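Local coordinates for putative lipoprotein (Bacteroides fragilis, PDB 3QNK) that probably binds glycans at the cell surface, as a SusD-like outer-membrane lipoprotein working in nutrient uptake, at residues Ser29-Asp34 and His112-Met117; Glu451-Phe454 and Arg459-Ile462. All coordinates share one frame; numbering follows the deposited sequence.

Interaction 1: residues Ser29-Asp34 and His112-Met117; sequences SEISVD and HFLRAM. With PO4 (phosphate ion), chain F.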
ATOM      1  N   SER B  29      -8.679  12.460   6.343  1.00 59.98           N
ATOM      2  CA  SER B  29      -7.246  12.165   6.235  1.00 59.45           C
ATOM      3  C   SER B  29      -6.975  11.142   5.108  1.00 64.51           C
ATOM      4  O   SER B  29      -5.850  11.060   4.606  1.00 65.33           O
ATOM      5  CB  SER B  29      -6.683  11.693   7.578  1.00 62.27           C
ATOM      6  OG  SER B  29      -6.391  10.306   7.615  1.00 72.06           O
ATOM      7  N   GLU B  30      -8.021  10.414   4.676  1.00 60.96           N
ATOM      8  CA  GLU B  30      -7.925   9.449   3.588  1.00 59.54           C
ATOM      9  C   GLU B  30      -7.898  10.141   2.225  1.00 63.16           C
ATOM     10  O   GLU B  30      -7.681   9.466   1.224  1.00 63.99           O
ATOM     11  CB  GLU B  30      -9.060   8.418   3.647  1.00 60.83           C
ATOM     12  CG  GLU B  30      -8.877   7.354   4.717  1.00 67.67           C
ATOM     13  CD  GLU B  30      -7.655   6.461   4.658  1.00 74.57           C
ATOM     14  OE1 GLU B  30      -7.051   6.318   3.569  1.00 72.72           O
ATOM     15  OE2 GLU B  30      -7.317   5.878   5.713  1.00 67.16           O
ATOM     16  N   ILE B  31      -8.091  11.472   2.167  1.00 58.46           N
ATOM     17  CA  ILE B  31      -7.998  12.194   0.899  1.00 56.83           C
ATOM     18  C   ILE B  31      -6.520  12.180   0.497  1.00 63.57           C
ATOM     19  O   ILE B  31      -5.661  12.627   1.277  1.00 64.89           O
ATOM     20  CB  ILE B  31      -8.580  13.635   0.965  1.00 58.52           C
ATOM     21  CG1 ILE B  31     -10.079  13.634   1.269  1.00 57.62           C
ATOM     22  CG2 ILE B  31      -8.277  14.399  -0.340  1.00 57.26           C
ATOM     23  CD1 ILE B  31     -10.580  14.988   1.771  1.00 60.84           C
ATOM     24  N   SER B  32      -6.225  11.621  -0.680  1.00 59.81           N
ATOM     25  CA  SER B  32      -4.840  11.520  -1.156  1.00 59.58           C
ATOM     26  C   SER B  32      -4.533  12.552  -2.230  1.00 63.02           C
ATOM     27  O   SER B  32      -5.381  12.840  -3.088  1.00 63.07           O
ATOM     28  CB  SER B  32      -4.571  10.131  -1.721  1.00 62.17           C
ATOM     29  OG  SER B  32      -4.802   9.135  -0.748  1.00 73.37           O
ATOM     30  N   VAL B  33      -3.309  13.090  -2.186  1.00 58.30           N
ATOM     31  CA  VAL B  33      -2.781  14.031  -3.184  1.00 56.57           C
ATOM     32  C   VAL B  33      -1.521  13.431  -3.790  1.00 57.48           C
ATOM     33  O   VAL B  33      -0.597  13.049  -3.057  1.00 58.90           O
ATOM     34  CB  VAL B  33      -2.503  15.443  -2.612  1.00 60.32           C
ATOM     35  CG1 VAL B  33      -2.211  16.433  -3.740  1.00 58.68           C
ATOM     36  CG2 VAL B  33      -3.660  15.923  -1.736  1.00 60.60           C
ATOM     37  N   ASP B  34      -1.497  13.317  -5.115  1.00 50.71           N
ATOM     38  CA  ASP B  34      -0.325  12.825  -5.831  1.00 49.35           C
ATOM     39  C   ASP B  34       0.668  13.972  -5.968  1.00 55.22           C
ATOM     40  O   ASP B  34       0.496  14.832  -6.853  1.00 56.26           O
ATOM     41  CB  ASP B  34      -0.711  12.269  -7.211  1.00 49.33           C
ATOM     42  CG  ASP B  34       0.443  11.717  -8.048  1.00 59.50           C
ATOM     43  OD1 ASP B  34       1.580  11.603  -7.506  1.00 57.88           O
ATOM     44  OD2 ASP B  34       0.200  11.361  -9.245  1.00 65.29           O
ATOM     45  N   HIS B 112     -21.012  11.174   3.107  1.00 61.47           N
ATOM     46  CA  HIS B 112     -21.614  10.997   1.774  1.00 61.43           C
ATOM     47  C   HIS B 112     -20.739  11.660   0.723  1.00 65.06           C
ATOM     48  O   HIS B 112     -20.488  11.064  -0.333  1.00 65.19           O
ATOM     49  CB  HIS B 112     -23.037  11.564   1.689  1.00 63.82           C
ATOM     50  CG  HIS B 112     -24.075  10.628   2.215  1.00 69.28           C
ATOM     51  ND1 HIS B 112     -24.403   9.456   1.540  1.00 70.82           N
ATOM     52  CD2 HIS B 112     -24.795  10.692   3.364  1.00 72.78           C
ATOM     53  CE1 HIS B 112     -25.308   8.852   2.298  1.00 71.53           C
ATOM     54  NE2 HIS B 112     -25.576   9.560   3.405  1.00 73.15           N
ATOM     55  N   PHE B 113     -20.256  12.893   1.029  1.00 58.89           N
ATOM     56  CA  PHE B 113     -19.387  13.678   0.157  1.00 56.02           C
ATOM     57  C   PHE B 113     -18.080  12.946  -0.064  1.00 57.11           C
ATOM     58  O   PHE B 113     -17.618  12.875  -1.200  1.00 54.38           O
ATOM     59  CB  PHE B 113     -19.132  15.088   0.750  1.00 57.99           C
ATOM     60  CG  PHE B 113     -18.119  15.906  -0.019  1.00 58.36           C
ATOM     61  CD1 PHE B 113     -18.475  16.550  -1.200  1.00 60.49           C
ATOM     62  CD2 PHE B 113     -16.796  15.976   0.402  1.00 60.89           C
ATOM     63  CE1 PHE B 113     -17.536  17.274  -1.927  1.00 60.67           C
ATOM     64  CE2 PHE B 113     -15.855  16.719  -0.316  1.00 63.25           C
ATOM     65  CZ  PHE B 113     -16.231  17.353  -1.484  1.00 60.86           C
ATOM     66  N   LEU B 114     -17.482  12.411   1.030  1.00 53.48           N
ATOM     67  CA  LEU B 114     -16.205  11.700   0.972  1.00 51.20           C
ATOM     68  C   LEU B 114     -16.333  10.385   0.216  1.00 53.33           C
ATOM     69  O   LEU B 114     -15.497  10.125  -0.643  1.00 51.44           O
ATOM     70  CB  LEU B 114     -15.604  11.485   2.369  1.00 51.24           C
ATOM     71  CG  LEU B 114     -15.036  12.762   3.026  1.00 55.09           C
ATOM     72  CD1 LEU B 114     -14.719  12.526   4.477  1.00 57.74           C
ATOM     73  CD2 LEU B 114     -13.787  13.266   2.323  1.00 51.21           C
ATOM     74  N   ARG B 115     -17.393   9.596   0.459  1.00 51.85           N
ATOM     75  CA  ARG B 115     -17.569   8.325  -0.253  1.00 52.78           C
ATOM     76  C   ARG B 115     -17.744   8.564  -1.750  1.00 59.19           C
ATOM     77  O   ARG B 115     -17.203   7.797  -2.554  1.00 59.48           O
ATOM     78  CB  ARG B 115     -18.743   7.498   0.307  1.00 55.11           C
ATOM     79  CG  ARG B 115     -18.796   6.081  -0.284  1.00 62.03           C
ATOM     80  CD  ARG B 115     -19.795   5.199   0.399  1.00 64.69           C
ATOM     81  NE  ARG B 115     -21.159   5.615   0.093  1.00 64.53           N
ATOM     82  CZ  ARG B 115     -22.239   4.945   0.469  1.00 73.80           C
ATOM     83  NH1 ARG B 115     -22.122   3.816   1.166  1.00 59.61           N
ATOM     84  NH2 ARG B 115     -23.446   5.398   0.161  1.00 49.36           N
ATOM     85  N   ALA B 116     -18.469   9.642  -2.118  1.00 56.85           N
ATOM     86  CA  ALA B 116     -18.696  10.047  -3.506  1.00 55.93           C
ATOM     87  C   ALA B 116     -17.375  10.421  -4.161  1.00 58.80           C
ATOM     88  O   ALA B 116     -17.088   9.998  -5.282  1.00 59.60           O
ATOM     89  CB  ALA B 116     -19.657  11.217  -3.549  1.00 57.42           C
HETATM   90  N   MSE B 117     -16.553  11.179  -3.436  1.00 53.03           N
HETATM   91  CA  MSE B 117     -15.237  11.611  -3.868  1.00 49.74           C
HETATM   92  C   MSE B 117     -14.311  10.419  -4.091  1.00 51.99           C
HETATM   93  O   MSE B 117     -13.565  10.423  -5.074  1.00 54.62           O
HETATM   94  CB  MSE B 117     -14.643  12.575  -2.836  1.00 51.92           C
HETATM   95  CG  MSE B 117     -13.196  12.900  -3.109  1.00 57.81           C
HETATM   96 SE   MSE B 117     -12.618  14.380  -2.088  0.75 64.76          SE
HETATM   97  CE  MSE B 117     -13.320  15.782  -3.243  1.00 61.26           C
TER
HETATM   98  P   PO4 F 601      -4.765  10.794  -6.629  1.00107.86           P
HETATM   99  O1  PO4 F 601      -4.721  10.349  -8.179  1.00113.93           O
HETATM  100  O2  PO4 F 601      -4.382   9.557  -5.632  1.00111.07           O
HETATM  101  O3  PO4 F 601      -3.991  12.214  -6.431  1.00112.31           O
HETATM  102  O4  PO4 F 601      -6.251  11.181  -6.256  1.00115.80           O
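The backbone N of M117 donates to F113 O at 3.0 Å, one of the helical bonds that hold M117 in place on the helix that I31 meets. L114 lies three residues earlier, almost one turn back, so both side chains leave the same flank of the helix and receive I31 together. I31 carries its CG1 arm beside the backbone N and opposite the carbonyl carbon (chi1 -63°). That arm reaches the helix, where CD1 meets L114 CD2 at 3.7 Å and the two branched side chains cross at about a right angle. The root of the arm, CG1, rests 4.3 Å from SE of M117, a selenomethionine. Branched and long apolar residues suit this place, since no hydrogen bond links the segments and the junction is largely buried; F240 and V242 of strand 238-244 also touch I31, while I388 touches both I31 and M117. Polar groups turn elsewhere: the E30 carboxylate forms salt bridges with K83 and K86, and R115 pairs with D159 on helix 149-166. At the far end of 29-34, D34 N makes a weak bond of 3.0 Å to O3 of a phosphate ion, probably from the crystallisation liquor, which R125 also binds. The whole arrangement packs the loop after helix 17-29 against helix 101-126, within the alpha-alpha superhelix of the SusD fold.

Interaction 2: residues Glu451-Phe454 and Arg459-Ile462; sequences EQRF and RWKI
R453 reaches toward W460 and I462 although its CB starts out pointing away from them. From CB the chain bends by rotation about CB-CG (chi2 54°), then runs on extended through CG and CD, and this course carries the guanidinium forward, toward the C-terminal end of the helix. NE, at the start of the charged group, makes a salt bridge with D44, the partner that anchors the arginine's polar end. Beyond CZ, NH1 comes to 3.8 Å from W460 CZ3. It lies at the edge of the indole, near the ring plane, with guanidinium and ring planes 78° apart, so this is a van der Waals contact and not a cation-pi stack. NH2, the other branch from CZ, approaches I462 CD1 at 4.1 Å. A flexible arginine suits this place because it is long enough to reach toward the helix end, where W460 and I462 come to meet it, while NE still pairs with an aspartate. Helix 453-460 ends in a Schellman motif: K461 takes a positive phi as the C-prime residue, I462 N returns to V457 O, and K461 N to R458 O. I462 is also the N-cap residue of the next helix, 463-466, and its CG1 sits between the backbone N and the carbonyl carbon (chi1 61°), bringing CD1 up to the arginine. The tryptophan has further partners. Its NE1 bonds to E400 and lies 3.2 Å above the plane of the R459 guanidinium, offset toward the rim, while R440 forms a cation-pi contact with the ring. E400 OE2 also takes a salt bridge from R459 NH1.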
ATOM      1  N   GLU B 451      -4.469  18.632 -12.129  1.00 49.51           N
ATOM      2  CA  GLU B 451      -4.862  17.229 -12.296  1.00 50.76           C
ATOM      3  C   GLU B 451      -6.181  17.062 -13.087  1.00 57.09           C
ATOM      4  O   GLU B 451      -6.976  16.167 -12.769  1.00 60.38           O
ATOM      5  CB  GLU B 451      -4.946  16.509 -10.920  1.00 52.55           C
ATOM      6  CG  GLU B 451      -4.389  15.095 -10.970  1.00 68.94           C
ATOM      7  CD  GLU B 451      -4.507  14.210  -9.735  1.00 97.44           C
ATOM      8  OE1 GLU B 451      -4.309  14.717  -8.597  1.00 71.22           O
ATOM      9  OE2 GLU B 451      -4.726  12.985  -9.927  1.00 87.41           O
ATOM     10  N   GLN B 452      -6.388  17.860 -14.155  1.00 51.08           N
ATOM     11  CA  GLN B 452      -7.621  17.723 -14.945  1.00 49.82           C
ATOM     12  C   GLN B 452      -7.385  17.348 -16.395  1.00 51.32           C
ATOM     13  O   GLN B 452      -8.198  16.650 -16.969  1.00 50.89           O
ATOM     14  CB  GLN B 452      -8.421  19.032 -14.905  1.00 51.96           C
ATOM     15  CG  GLN B 452      -9.223  19.263 -13.638  1.00 54.31           C
ATOM     16  CD  GLN B 452     -10.581  19.815 -13.943  1.00 80.32           C
ATOM     17  OE1 GLN B 452     -11.339  19.322 -14.821  1.00 80.75           O
ATOM     18  NE2 GLN B 452     -10.950  20.782 -13.140  1.00 64.90           N
ATOM     19  N   ARG B 453      -6.283  17.810 -16.993  1.00 48.65           N
ATOM     20  CA  ARG B 453      -5.967  17.614 -18.401  1.00 47.21           C
ATOM     21  C   ARG B 453      -6.102  16.169 -18.848  1.00 53.87           C
ATOM     22  O   ARG B 453      -6.645  15.899 -19.927  1.00 57.22           O
ATOM     23  CB  ARG B 453      -4.551  18.127 -18.714  1.00 45.77           C
ATOM     24  CG  ARG B 453      -4.169  18.107 -20.197  1.00 47.30           C
ATOM     25  CD  ARG B 453      -5.192  18.841 -21.015  1.00 43.55           C
ATOM     26  NE  ARG B 453      -4.838  18.830 -22.418  1.00 36.30           N
ATOM     27  CZ  ARG B 453      -5.536  19.445 -23.354  1.00 50.19           C
ATOM     28  NH1 ARG B 453      -6.644  20.108 -23.040  1.00 47.99           N
ATOM     29  NH2 ARG B 453      -5.127  19.420 -24.610  1.00 36.40           N
ATOM     30  N   PHE B 454      -5.610  15.246 -18.042  1.00 46.55           N
ATOM     31  CA  PHE B 454      -5.610  13.847 -18.397  1.00 43.19           C
ATOM     32  C   PHE B 454      -7.062  13.361 -18.567  1.00 49.88           C
ATOM     33  O   PHE B 454      -7.357  12.637 -19.509  1.00 52.01           O
ATOM     34  CB  PHE B 454      -4.834  13.073 -17.308  1.00 43.74           C
ATOM     35  CG  PHE B 454      -4.898  11.579 -17.436  1.00 42.80           C
ATOM     36  CD1 PHE B 454      -6.051  10.880 -17.064  1.00 43.43           C
ATOM     37  CD2 PHE B 454      -3.837  10.874 -17.970  1.00 41.76           C
ATOM     38  CE1 PHE B 454      -6.129   9.512 -17.238  1.00 43.16           C
ATOM     39  CE2 PHE B 454      -3.940   9.510 -18.208  1.00 43.82           C
ATOM     40  CZ  PHE B 454      -5.077   8.838 -17.841  1.00 42.27           C
ATOM     41  N   ARG B 459     -12.218  12.242 -21.533  1.00 41.06           N
ATOM     42  CA  ARG B 459     -13.657  12.466 -21.677  1.00 40.55           C
ATOM     43  C   ARG B 459     -13.990  13.110 -23.024  1.00 45.37           C
ATOM     44  O   ARG B 459     -14.987  12.731 -23.634  1.00 46.90           O
ATOM     45  CB  ARG B 459     -14.244  13.246 -20.498  1.00 38.73           C
ATOM     46  CG  ARG B 459     -13.799  14.684 -20.379  1.00 47.67           C
ATOM     47  CD  ARG B 459     -14.254  15.230 -19.061  1.00 47.35           C
ATOM     48  NE  ARG B 459     -13.856  16.621 -18.914  1.00 45.40           N
ATOM     49  CZ  ARG B 459     -14.579  17.646 -19.328  1.00 50.54           C
ATOM     50  NH1 ARG B 459     -15.759  17.448 -19.906  1.00 31.10           N
ATOM     51  NH2 ARG B 459     -14.137  18.877 -19.168  1.00 41.40           N
ATOM     52  N   TRP B 460     -13.147  14.029 -23.511  1.00 42.00           N
ATOM     53  CA  TRP B 460     -13.326  14.647 -24.821  1.00 41.94           C
ATOM     54  C   TRP B 460     -12.913  13.715 -25.936  1.00 46.20           C
ATOM     55  O   TRP B 460     -13.208  13.992 -27.100  1.00 48.95           O
ATOM     56  CB  TRP B 460     -12.506  15.932 -24.941  1.00 40.70           C
ATOM     57  CG  TRP B 460     -12.983  17.035 -24.055  1.00 42.18           C
ATOM     58  CD1 TRP B 460     -14.249  17.237 -23.600  1.00 44.96           C
ATOM     59  CD2 TRP B 460     -12.197  18.119 -23.560  1.00 42.23           C
ATOM     60  NE1 TRP B 460     -14.293  18.359 -22.817  1.00 44.33           N
ATOM     61  CE2 TRP B 460     -13.052  18.931 -22.783  1.00 45.50           C
ATOM     62  CE3 TRP B 460     -10.839  18.473 -23.683  1.00 43.56           C
ATOM     63  CZ2 TRP B 460     -12.602  20.069 -22.121  1.00 45.14           C
ATOM     64  CZ3 TRP B 460     -10.389  19.609 -23.033  1.00 45.56           C
ATOM     65  CH2 TRP B 460     -11.269  20.401 -22.272  1.00 46.78           C
ATOM     66  N   LYS B 461     -12.202  12.621 -25.586  1.00 39.92           N
ATOM     67  CA  LYS B 461     -11.707  11.619 -26.515  1.00 39.24           C
ATOM     68  C   LYS B 461     -10.802  12.292 -27.579  1.00 42.11           C
ATOM     69  O   LYS B 461     -11.103  12.233 -28.760  1.00 42.02           O
ATOM     70  CB  LYS B 461     -12.845  10.769 -27.136  1.00 40.68           C
ATOM     71  CG  LYS B 461     -13.506   9.856 -26.117  1.00 49.43           C
ATOM     72  CD  LYS B 461     -14.222   8.664 -26.762  1.00 62.63           C
ATOM     73  CE  LYS B 461     -14.961   7.738 -25.791  1.00 80.49           C
ATOM     74  NZ  LYS B 461     -14.091   7.147 -24.722  1.00 92.30           N
ATOM     75  N   ILE B 462      -9.706  12.959 -27.122  1.00 37.16           N
ATOM     76  CA  ILE B 462      -8.730  13.658 -27.976  1.00 36.14           C
ATOM     77  C   ILE B 462      -7.278  13.133 -27.731  1.00 44.22           C
ATOM     78  O   ILE B 462      -6.297  13.873 -27.933  1.00 44.25           O
ATOM     79  CB  ILE B 462      -8.813  15.199 -27.847  1.00 37.93           C
ATOM     80  CG1 ILE B 462      -8.531  15.687 -26.416  1.00 38.35           C
ATOM     81  CG2 ILE B 462     -10.136  15.726 -28.393  1.00 38.00           C
ATOM     82  CD1 ILE B 462      -8.124  17.131 -26.284  1.00 44.41           C
TER

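Overall arrangement
Interaction 1 closes along the chain before interaction 2 opens; the first lies in the starch-binding, outer-membrane-associating region and the second in the SusD family region. Their centres are 21 Å apart, yet their nearest atoms come within about 5 Å without touching. Interaction 1 ties a loop to the long helix 101-126, whereas interaction 2 spans the short helix 453-460 and the turn after it. The loop following helix 17-29 connects them: Q37 NE2 bonds both to D34 O of interaction 1 and to E451 OE1 of interaction 2, and D44 lies further along that loop. An early loop thus touches both helix 101-126 and the region of helix 453-460, far apart in sequence.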